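Local coordinates for uncharacterized protein (Staphylococcus aureus subsp. aureus, PDB 3H04), which is of unknown function but belongs to the alpha/beta-hydrolase clan and is probably a serine hydrolase related to esterases, at residues L65-V73 against T162-R172; D124-P135 against V223-I231. All coordinates share one frame; numbering follows the deposited sequence.

Interaction 1: residues L65-V73 against T162-R172; sequences LSYRLLPEV and TPVVQDQIAQR
Glu72 and Arg172 reach for each other from opposite directions and join in an end-on, two-pronged salt bridge. NH2 of Arg172 donates to OE1 of Glu72 at 2.8 Å and NH1 of Arg172 to OE2 of Glu72 at 3.0 Å. Each carboxylate oxygen offers its syn lone pair, and the two planes lie only 20° apart. Arg172 leaves its backbone with CG anti to N (chi1 -179°) and stays extended to NE, which carries the guanidinium across to the 65-73 loop. There it is fixed from several sides: NH1 also bonds OE1 of Gln168, NH2 makes a weak bond to the carbonyl of Leu70, and NE donates to the carbonyl of Met41. CG2 of Val164 lies over one guanidinium face, toward its rim.

Between the backbones, N of Leu69 donates to O of Val164 at 3.0 Å. Water carries the pairing further, one molecule linking N of Tyr67 to O of Val165 and another linking OG of Ser66 to that same carbonyl.

Apolar contacts fill the flanks. CG1 of Val73 meets CG of Pro163 at 3.5 Å, and the methylenes of Arg68 run alongside the Pro163 ring while its guanidinium turns to Asp12 and Asp81. Two irregular loops are thus fastened together, joining the end of inner strand 60-65 of the probable alpha/beta-hydrolase sheet to the helical region inserted between strands 121-125 and 212-217.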
loop_
_atom_site.group_PDB
_atom_site.type_symbol
_atom_site.label_atom_id
_atom_site.label_comp_id
_atom_site.label_asym_id
_atom_site.label_seq_id
_atom_site.Cartn_x
_atom_site.Cartn_y
_atom_site.Cartn_z
ATOM N N LEU A 65 -8.971 2.157 -3.471
ATOM C CA LEU A 65 -9.725 1.081 -2.832
ATOM C C LEU A 65 -9.640 1.083 -1.340
ATOM O O LEU A 65 -8.787 1.720 -0.768
ATOM C CB LEU A 65 -9.402 -0.335 -3.371
ATOM C CG LEU A 65 -8.125 -1.089 -3.142
ATOM C CD1 LEU A 65 -7.899 -1.519 -1.719
ATOM C CD2 LEU A 65 -8.109 -2.353 -4.154
ATOM N N SER A 66 -10.568 0.378 -0.714
ATOM C CA SER A 66 -10.609 0.283 0.743
ATOM C C SER A 66 -10.537 -1.162 1.182
ATOM O O SER A 66 -10.882 -2.077 0.410
ATOM C CB SER A 66 -11.871 0.959 1.262
ATOM O OG SER A 66 -11.761 2.371 0.978
ATOM N N TYR A 67 -10.046 -1.365 2.409
ATOM C CA TYR A 67 -10.017 -2.684 3.027
ATOM C C TYR A 67 -10.197 -2.484 4.531
ATOM O O TYR A 67 -9.875 -1.421 5.046
ATOM C CB TYR A 67 -8.683 -3.395 2.739
ATOM C CG TYR A 67 -7.486 -2.573 3.098
ATOM C CD1 TYR A 67 -6.929 -2.650 4.379
ATOM C CD2 TYR A 67 -6.888 -1.728 2.183
ATOM C CE1 TYR A 67 -5.812 -1.882 4.717
ATOM C CE2 TYR A 67 -5.758 -0.967 2.507
ATOM C CZ TYR A 67 -5.237 -1.066 3.780
ATOM O OH TYR A 67 -4.174 -0.295 4.125
ATOM N N ARG A 68 -10.678 -3.520 5.218
ATOM C CA ARG A 68 -10.830 -3.467 6.677
ATOM C C ARG A 68 -9.451 -3.475 7.356
ATOM O O ARG A 68 -8.511 -4.126 6.926
ATOM C CB ARG A 68 -11.776 -4.581 7.143
ATOM C CG ARG A 68 -13.255 -4.246 6.873
ATOM C CD ARG A 68 -14.178 -5.432 7.148
ATOM N NE ARG A 68 -14.107 -6.446 6.103
ATOM C CZ ARG A 68 -14.869 -7.535 6.097
ATOM N NH1 ARG A 68 -15.730 -7.764 7.101
ATOM N NH2 ARG A 68 -14.769 -8.399 5.113
ATOM N N LEU A 69 -9.308 -2.705 8.414
ATOM C CA LEU A 69 -8.030 -2.565 9.059
ATOM C C LEU A 69 -7.771 -3.537 10.192
ATOM O O LEU A 69 -8.713 -4.011 10.880
ATOM C CB LEU A 69 -7.924 -1.136 9.591
ATOM C CG LEU A 69 -8.100 -0.023 8.551
ATOM C CD1 LEU A 69 -8.298 1.376 9.226
ATOM C CD2 LEU A 69 -7.006 0.011 7.472
ATOM N N LEU A 70 -6.483 -3.793 10.438
ATOM C CA LEU A 70 -6.076 -4.392 11.719
ATOM C C LEU A 70 -6.285 -3.370 12.840
ATOM O O LEU A 70 -6.201 -2.191 12.601
ATOM C CB LEU A 70 -4.626 -4.834 11.704
ATOM C CG LEU A 70 -4.043 -5.640 10.551
ATOM C CD1 LEU A 70 -2.536 -5.564 10.763
ATOM C CD2 LEU A 70 -4.548 -7.047 10.555
ATOM N N PRO A 71 -6.532 -3.824 14.085
ATOM C CA PRO A 71 -6.549 -5.215 14.525
ATOM C C PRO A 71 -7.936 -5.849 14.570
ATOM O O PRO A 71 -8.074 -6.964 15.042
ATOM C CB PRO A 71 -5.992 -5.092 15.940
ATOM C CG PRO A 71 -6.634 -3.813 16.438
ATOM C CD PRO A 71 -6.529 -2.891 15.228
ATOM N N GLU A 72 -8.961 -5.147 14.123
ATOM C CA GLU A 72 -10.330 -5.667 14.264
ATOM C C GLU A 72 -10.592 -6.801 13.275
ATOM O O GLU A 72 -11.476 -7.615 13.508
ATOM C CB GLU A 72 -11.386 -4.588 14.062
ATOM C CG GLU A 72 -11.307 -3.458 15.076
ATOM C CD GLU A 72 -10.414 -2.283 14.651
ATOM O OE1 GLU A 72 -9.611 -2.399 13.684
ATOM O OE2 GLU A 72 -10.537 -1.235 15.306
ATOM N N VAL A 73 -9.815 -6.857 12.191
ATOM C CA VAL A 73 -9.777 -8.055 11.329
ATOM C C VAL A 73 -8.324 -8.485 11.222
ATOM O O VAL A 73 -7.424 -7.756 11.676
ATOM C CB VAL A 73 -10.330 -7.794 9.937
ATOM C CG1 VAL A 73 -11.790 -7.217 10.015
ATOM C CG2 VAL A 73 -9.332 -6.892 9.092
ATOM N N THR A 162 -16.282 -2.632 15.939
ATOM C CA THR A 162 -16.498 -3.420 14.716
ATOM C C THR A 162 -15.489 -2.924 13.637
ATOM O O THR A 162 -14.975 -1.821 13.756
ATOM C CB THR A 162 -17.922 -3.252 14.248
ATOM O OG1 THR A 162 -18.111 -1.899 13.854
ATOM C CG2 THR A 162 -18.933 -3.582 15.383
ATOM N N PRO A 163 -15.213 -3.720 12.596
ATOM C CA PRO A 163 -14.168 -3.288 11.624
ATOM C C PRO A 163 -14.508 -2.027 10.892
ATOM O O PRO A 163 -15.682 -1.776 10.639
ATOM C CB PRO A 163 -14.113 -4.461 10.635
ATOM C CG PRO A 163 -14.638 -5.651 11.416
ATOM C CD PRO A 163 -15.728 -5.067 12.261
ATOM N N VAL A 164 -13.464 -1.279 10.499
ATOM C CA VAL A 164 -13.550 -0.024 9.819
ATOM C C VAL A 164 -12.653 -0.069 8.583
ATOM O O VAL A 164 -11.724 -0.863 8.527
ATOM C CB VAL A 164 -13.091 1.173 10.748
ATOM C CG1 VAL A 164 -14.163 1.449 11.843
ATOM C CG2 VAL A 164 -11.711 0.938 11.332
ATOM N N VAL A 165 -12.929 0.780 7.595
ATOM C CA VAL A 165 -12.018 0.913 6.456
ATOM C C VAL A 165 -11.223 2.216 6.476
ATOM O O VAL A 165 -10.401 2.428 5.608
ATOM C CB VAL A 165 -12.717 0.777 5.078
ATOM C CG1 VAL A 165 -13.490 -0.513 5.001
ATOM C CG2 VAL A 165 -13.646 1.978 4.819
ATOM N N GLN A 166 -11.444 3.041 7.480
ATOM C CA GLN A 166 -10.690 4.242 7.666
ATOM C C GLN A 166 -10.738 4.629 9.151
ATOM O O GLN A 166 -11.582 4.139 9.913
ATOM C CB GLN A 166 -11.214 5.367 6.766
ATOM C CG GLN A 166 -12.629 5.823 7.139
ATOM C CD GLN A 166 -13.105 7.024 6.326
ATOM O OE1 GLN A 166 -12.336 7.901 5.971
ATOM N NE2 GLN A 166 -14.375 7.059 6.045
ATOM N N ASP A 167 -9.821 5.481 9.557
ATOM C CA ASP A 167 -9.764 5.915 10.953
ATOM C C ASP A 167 -11.126 6.402 11.385
ATOM O O ASP A 167 -11.768 7.224 10.688
ATOM C CB ASP A 167 -8.749 7.076 11.176
ATOM C CG ASP A 167 -7.343 6.719 10.811
ATOM O OD1 ASP A 167 -7.036 5.531 10.620
ATOM O OD2 ASP A 167 -6.542 7.660 10.619
ATOM N N GLN A 168 -11.583 5.888 12.527
ATOM C CA GLN A 168 -12.812 6.347 13.186
ATOM C C GLN A 168 -12.550 7.420 14.257
ATOM O O GLN A 168 -13.484 8.059 14.777
ATOM C CB GLN A 168 -13.607 5.128 13.739
ATOM C CG GLN A 168 -13.290 4.649 15.153
ATOM C CD GLN A 168 -11.920 4.039 15.302
ATOM O OE1 GLN A 168 -11.190 3.783 14.314
ATOM N NE2 GLN A 168 -11.544 3.794 16.564
ATOM N N ILE A 169 -11.288 7.567 14.636
ATOM C CA ILE A 169 -10.821 8.555 15.595
ATOM C C ILE A 169 -9.487 9.077 15.088
ATOM O O ILE A 169 -8.678 8.318 14.570
ATOM C CB ILE A 169 -10.703 7.926 17.012
ATOM C CG1 ILE A 169 -10.489 8.988 18.115
ATOM C CG2 ILE A 169 -9.641 6.816 17.071
ATOM C CD1 ILE A 169 -11.685 9.816 18.472
ATOM N N ALA A 170 -9.276 10.374 15.245
ATOM C CA ALA A 170 -8.098 11.033 14.738
ATOM C C ALA A 170 -6.833 10.329 15.168
ATOM O O ALA A 170 -5.933 10.227 14.342
ATOM C CB ALA A 170 -8.056 12.515 15.152
ATOM N N GLN A 171 -6.734 9.820 16.414
ATOM C CA GLN A 171 -5.427 9.319 16.858
ATOM C C GLN A 171 -5.197 7.804 16.762
ATOM O O GLN A 171 -4.348 7.219 17.392
ATOM C CB GLN A 171 -5.076 9.856 18.230
ATOM C CG GLN A 171 -5.873 9.412 19.300
ATOM C CD GLN A 171 -7.151 10.229 19.501
ATOM O OE1 GLN A 171 -7.729 10.803 18.574
ATOM N NE2 GLN A 171 -7.637 10.196 20.706
ATOM N N ARG A 172 -5.927 7.188 15.873
ATOM C CA ARG A 172 -5.854 5.781 15.696
ATOM C C ARG A 172 -4.423 5.380 15.348
ATOM O O ARG A 172 -3.998 4.278 15.703
ATOM C CB ARG A 172 -6.815 5.368 14.564
ATOM C CG ARG A 172 -6.822 3.890 14.331
ATOM C CD ARG A 172 -7.901 3.531 13.376
ATOM N NE ARG A 172 -7.744 2.146 13.076
ATOM C CZ ARG A 172 -8.490 1.165 13.537
ATOM N NH1 ARG A 172 -9.565 1.398 14.294
ATOM N NH2 ARG A 172 -8.139 -0.074 13.207
HETATM O O HOH W 1 -10.581 4.073 3.148
HETATM O O HOH W 2 -8.795 0.841 4.025
HETATM O O HOH W 3 -10.964 -2.519 11.367
#

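Interaction 2: residues D124-P135 against V223-I231; sequences DFYGYSRINTEP and VPVEESEHI
Tyr128 and Glu227 bring the two backbones to 5.2 Å between CA atoms, where the loop after strand 121-125 runs past helix 226-232. Arg130 carries the polar contact: its NE donates almost straight (175°) to OE1 of Glu227 at 2.8 Å, in the guanidinium plane and onto the syn lone pair, while NH2 adds a weak bond to OE2 of Glu227. The same guanidinium lies flat on the His230 imidazole, centres 3.8 Å apart and planes at 4°, and CG2 of Thr133 lies over the opposite face, toward the rim. Glu227 bends at chi2 (-55°), which turns its carboxylate toward Arg130.

Waters tie in the backbone. One accepts from N of Ser129 and donates to both O and OE1 of Glu227; another joins OD2 of Asp124 to OG of Ser228, which also bonds His216. CG2 of Val223 touches CD2 of Tyr128, the side chains crossing at about a right angle, and CG of Pro135 meets CG of Pro224 at 3.6 Å.

OD1 of Asp124 accepts from N of Gly127, an Asx motif that shapes the turn leaving the strand. The contact borders a probable Ser104-His248-Asp220 triad of the alpha/beta-hydrolase kind: Tyr126 meets His248 edge-to-face and N of Val223 bonds to Asp220.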
loop_
_atom_site.group_PDB
_atom_site.type_symbol
_atom_site.label_atom_id
_atom_site.label_comp_id
_atom_site.label_asym_id
_atom_site.label_seq_id
_atom_site.Cartn_x
_atom_site.Cartn_y
_atom_site.Cartn_z
ATOM N N ASP A 124 5.556 1.081 -6.388
ATOM C CA ASP A 124 5.871 0.703 -4.997
ATOM C C ASP A 124 6.567 1.867 -4.358
ATOM O O ASP A 124 7.764 2.101 -4.601
ATOM C CB ASP A 124 6.778 -0.538 -5.001
ATOM C CG ASP A 124 7.447 -0.846 -3.658
ATOM O OD1 ASP A 124 7.090 -0.288 -2.591
ATOM O OD2 ASP A 124 8.410 -1.679 -3.712
ATOM N N PHE A 125 5.806 2.636 -3.565
ATOM C CA PHE A 125 6.393 3.728 -2.791
ATOM C C PHE A 125 6.657 3.201 -1.374
ATOM O O PHE A 125 5.714 2.871 -0.642
ATOM C CB PHE A 125 5.472 4.939 -2.727
ATOM C CG PHE A 125 5.560 5.883 -3.897
ATOM C CD1 PHE A 125 6.092 5.511 -5.146
ATOM C CD2 PHE A 125 5.080 7.175 -3.742
ATOM C CE1 PHE A 125 6.110 6.430 -6.233
ATOM C CE2 PHE A 125 5.111 8.059 -4.768
ATOM C CZ PHE A 125 5.624 7.705 -6.027
ATOM N N TYR A 126 7.941 3.056 -1.028
ATOM C CA TYR A 126 8.402 2.688 0.302
ATOM C C TYR A 126 7.662 1.533 0.994
ATOM O O TYR A 126 7.339 1.607 2.199
ATOM C CB TYR A 126 8.526 3.886 1.234
ATOM C CG TYR A 126 7.441 4.938 1.128
ATOM C CD1 TYR A 126 6.235 4.794 1.824
ATOM C CD2 TYR A 126 7.578 6.018 0.275
ATOM C CE1 TYR A 126 5.180 5.751 1.722
ATOM C CE2 TYR A 126 6.544 6.990 0.190
ATOM C CZ TYR A 126 5.368 6.850 0.919
ATOM O OH TYR A 126 4.353 7.762 0.801
ATOM N N GLY A 127 7.421 0.484 0.218
ATOM C CA GLY A 127 6.798 -0.738 0.687
ATOM C C GLY A 127 7.817 -1.891 0.781
ATOM O O GLY A 127 9.048 -1.698 0.921
ATOM N N TYR A 128 7.260 -3.079 0.716
ATOM C CA TYR A 128 7.966 -4.299 1.009
ATOM C C TYR A 128 7.193 -5.449 0.408
ATOM O O TYR A 128 6.012 -5.320 0.172
ATOM C CB TYR A 128 8.080 -4.502 2.523
ATOM C CG TYR A 128 6.831 -4.224 3.335
ATOM C CD1 TYR A 128 5.960 -5.250 3.675
ATOM C CD2 TYR A 128 6.502 -2.920 3.730
ATOM C CE1 TYR A 128 4.805 -5.003 4.422
ATOM C CE2 TYR A 128 5.339 -2.657 4.519
ATOM C CZ TYR A 128 4.526 -3.714 4.857
ATOM O OH TYR A 128 3.395 -3.509 5.566
ATOM N N SER A 129 7.868 -6.576 0.207
ATOM C CA SER A 129 7.280 -7.779 -0.425
ATOM C C SER A 129 7.086 -8.953 0.558
ATOM O O SER A 129 6.775 -10.088 0.163
ATOM C CB SER A 129 8.218 -8.227 -1.548
ATOM O OG SER A 129 9.495 -8.665 -1.042
ATOM N N ARG A 130 7.411 -8.706 1.816
ATOM C CA ARG A 130 7.402 -9.773 2.819
ATOM C C ARG A 130 7.191 -9.145 4.194
ATOM O O ARG A 130 7.543 -7.977 4.402
ATOM C CB ARG A 130 8.718 -10.552 2.758
ATOM C CG ARG A 130 9.905 -9.596 2.789
ATOM C CD ARG A 130 11.266 -10.240 2.730
ATOM N NE ARG A 130 12.306 -9.202 2.778
ATOM C CZ ARG A 130 13.611 -9.459 2.694
ATOM N NH1 ARG A 130 14.035 -10.697 2.552
ATOM N NH2 ARG A 130 14.501 -8.476 2.764
ATOM N N ILE A 131 6.584 -9.903 5.103
ATOM C CA ILE A 131 6.453 -9.498 6.522
ATOM C C ILE A 131 7.408 -10.235 7.450
ATOM O O ILE A 131 7.671 -9.750 8.551
ATOM C CB ILE A 131 5.017 -9.620 7.049
ATOM C CG1 ILE A 131 4.450 -11.009 6.868
ATOM C CG2 ILE A 131 4.116 -8.628 6.291
ATOM C CD1 ILE A 131 3.113 -11.176 7.509
ATOM N N ASN A 132 7.936 -11.371 7.001
ATOM C CA ASN A 132 8.857 -12.186 7.775
ATOM C C ASN A 132 10.247 -11.626 7.641
ATOM O O ASN A 132 11.081 -12.206 6.943
ATOM C CB ASN A 132 8.845 -13.648 7.305
ATOM C CG ASN A 132 9.746 -14.534 8.146
ATOM O OD1 ASN A 132 10.156 -14.151 9.252
ATOM N ND2 ASN A 132 10.060 -15.719 7.639
ATOM N N THR A 133 10.517 -10.518 8.321
ATOM C CA THR A 133 11.806 -9.833 8.199
ATOM C C THR A 133 12.134 -9.266 9.591
ATOM O O THR A 133 11.226 -8.991 10.393
ATOM C CB THR A 133 11.778 -8.751 6.996
ATOM O OG1 THR A 133 10.428 -8.380 6.645
ATOM C CG2 THR A 133 12.332 -9.284 5.771
ATOM N N GLU A 134 13.401 -9.122 9.954
ATOM C CA GLU A 134 13.684 -8.827 11.370
ATOM C C GLU A 134 13.138 -7.441 11.837
ATOM O O GLU A 134 12.588 -7.318 12.947
ATOM C CB GLU A 134 15.177 -8.995 11.691
ATOM C CG GLU A 134 15.477 -9.536 13.110
ATOM C CD GLU A 134 14.821 -10.909 13.486
ATOM O OE1 GLU A 134 14.763 -11.832 12.645
ATOM O OE2 GLU A 134 14.376 -11.074 14.654
ATOM N N PRO A 135 13.282 -6.408 11.006
ATOM C CA PRO A 135 12.716 -5.093 11.353
ATOM C C PRO A 135 11.210 -5.090 11.632
ATOM O O PRO A 135 10.732 -4.203 12.350
ATOM C CB PRO A 135 13.004 -4.254 10.113
ATOM C CG PRO A 135 14.154 -4.850 9.516
ATOM C CD PRO A 135 14.062 -6.332 9.761
ATOM N N VAL A 223 10.291 1.449 7.096
ATOM C CA VAL A 223 10.497 0.316 6.219
ATOM C C VAL A 223 11.941 0.440 5.712
ATOM O O VAL A 223 12.247 1.345 4.985
ATOM C CB VAL A 223 9.606 0.340 4.963
ATOM C CG1 VAL A 223 9.956 -0.846 4.049
ATOM C CG2 VAL A 223 8.160 0.308 5.337
ATOM N N PRO A 224 12.813 -0.433 6.129
ATOM C CA PRO A 224 14.185 -0.282 5.667
ATOM C C PRO A 224 14.319 -0.292 4.114
ATOM O O PRO A 224 13.636 -1.054 3.441
ATOM C CB PRO A 224 14.872 -1.527 6.224
ATOM C CG PRO A 224 14.056 -2.000 7.266
ATOM C CD PRO A 224 12.635 -1.630 6.967
ATOM N N VAL A 225 15.215 0.533 3.568
ATOM C CA VAL A 225 15.448 0.554 2.115
ATOM C C VAL A 225 15.897 -0.818 1.570
ATOM O O VAL A 225 15.672 -1.144 0.416
ATOM C CB VAL A 225 16.482 1.680 1.729
ATOM C CG1 VAL A 225 17.886 1.328 2.236
ATOM C CG2 VAL A 225 16.443 1.901 0.217
ATOM N N GLU A 226 16.517 -1.635 2.412
ATOM C CA GLU A 226 16.768 -3.031 2.019
ATOM C C GLU A 226 15.562 -3.827 1.514
ATOM O O GLU A 226 15.741 -4.791 0.736
ATOM C CB GLU A 226 17.522 -3.820 3.120
ATOM C CG GLU A 226 18.923 -3.301 3.360
ATOM C CD GLU A 226 19.022 -2.177 4.450
ATOM O OE1 GLU A 226 18.028 -1.491 4.794
ATOM O OE2 GLU A 226 20.136 -1.981 4.967
ATOM N N GLU A 227 14.334 -3.456 1.910
ATOM C CA GLU A 227 13.151 -4.157 1.385
ATOM C C GLU A 227 12.980 -3.904 -0.120
ATOM O O GLU A 227 12.579 -4.811 -0.881
ATOM C CB GLU A 227 11.877 -3.779 2.138
ATOM C CG GLU A 227 11.879 -4.238 3.614
ATOM C CD GLU A 227 12.143 -5.768 3.732
ATOM O OE1 GLU A 227 11.563 -6.554 2.928
ATOM O OE2 GLU A 227 12.941 -6.188 4.603
ATOM N N SER A 228 13.321 -2.701 -0.545
ATOM C CA SER A 228 13.312 -2.372 -1.971
ATOM C C SER A 228 14.484 -3.023 -2.698
ATOM O O SER A 228 14.296 -3.548 -3.821
ATOM C CB SER A 228 13.360 -0.863 -2.186
ATOM O OG SER A 228 12.101 -0.238 -1.955
ATOM N N GLU A 229 15.677 -3.001 -2.070
ATOM C CA GLU A 229 16.868 -3.688 -2.650
ATOM C C GLU A 229 16.558 -5.169 -2.839
ATOM O O GLU A 229 16.875 -5.741 -3.876
ATOM C CB GLU A 229 18.118 -3.501 -1.784
ATOM C CG GLU A 229 18.557 -2.059 -1.610
ATOM C CD GLU A 229 19.611 -1.832 -0.506
ATOM O OE1 GLU A 229 20.014 -2.780 0.215
ATOM O OE2 GLU A 229 20.031 -0.669 -0.391
ATOM N N HIS A 230 15.855 -5.774 -1.883
ATOM C CA HIS A 230 15.430 -7.187 -2.010
ATOM C C HIS A 230 14.586 -7.445 -3.279
ATOM O O HIS A 230 14.790 -8.450 -3.986
ATOM C CB HIS A 230 14.636 -7.661 -0.791
ATOM C CG HIS A 230 14.109 -9.065 -0.916
ATOM N ND1 HIS A 230 14.932 -10.162 -0.986
ATOM C CD2 HIS A 230 12.842 -9.544 -0.987
ATOM C CE1 HIS A 230 14.204 -11.257 -1.108
ATOM N NE2 HIS A 230 12.932 -10.912 -1.093
ATOM N N ILE A 231 13.654 -6.541 -3.566
ATOM C CA ILE A 231 12.804 -6.693 -4.742
ATOM C C ILE A 231 13.671 -6.566 -6.010
ATOM O O ILE A 231 13.623 -7.424 -6.902
ATOM C CB ILE A 231 11.667 -5.660 -4.698
ATOM C CG1 ILE A 231 10.697 -6.048 -3.581
ATOM C CG2 ILE A 231 10.914 -5.638 -5.992
ATOM C CD1 ILE A 231 9.844 -4.947 -3.111
HETATM O O HOH W 4 9.947 -1.893 -1.727
HETATM O O HOH W 5 10.886 -6.433 0.360
HETATM O O HOH W 6 9.955 -11.353 -0.689
#

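Interactions 1 and 2 lie with centres about 23 Å apart and nearest atoms about 8 Å apart, without touching. Their segments alternate along the chain: 65-73, 124-135, 162-172, then 223-231. Both first segments leave the end of a parallel strand of one mixed sheet, 60-65 and 121-125, which are separated in it by strands 30-35 and 98-103. The region between 134 and 206 is all helix and loop. Interaction 1 fastens it near its middle to the loop after strand 60-65, while interaction 2 joins the loop leading into it to 223-231, after strand 212-217. Interaction 2 borders the likely active site through Tyr126; in interaction 1 the Tyr67 side chain lies near the probable nucleophile elbow without touching it.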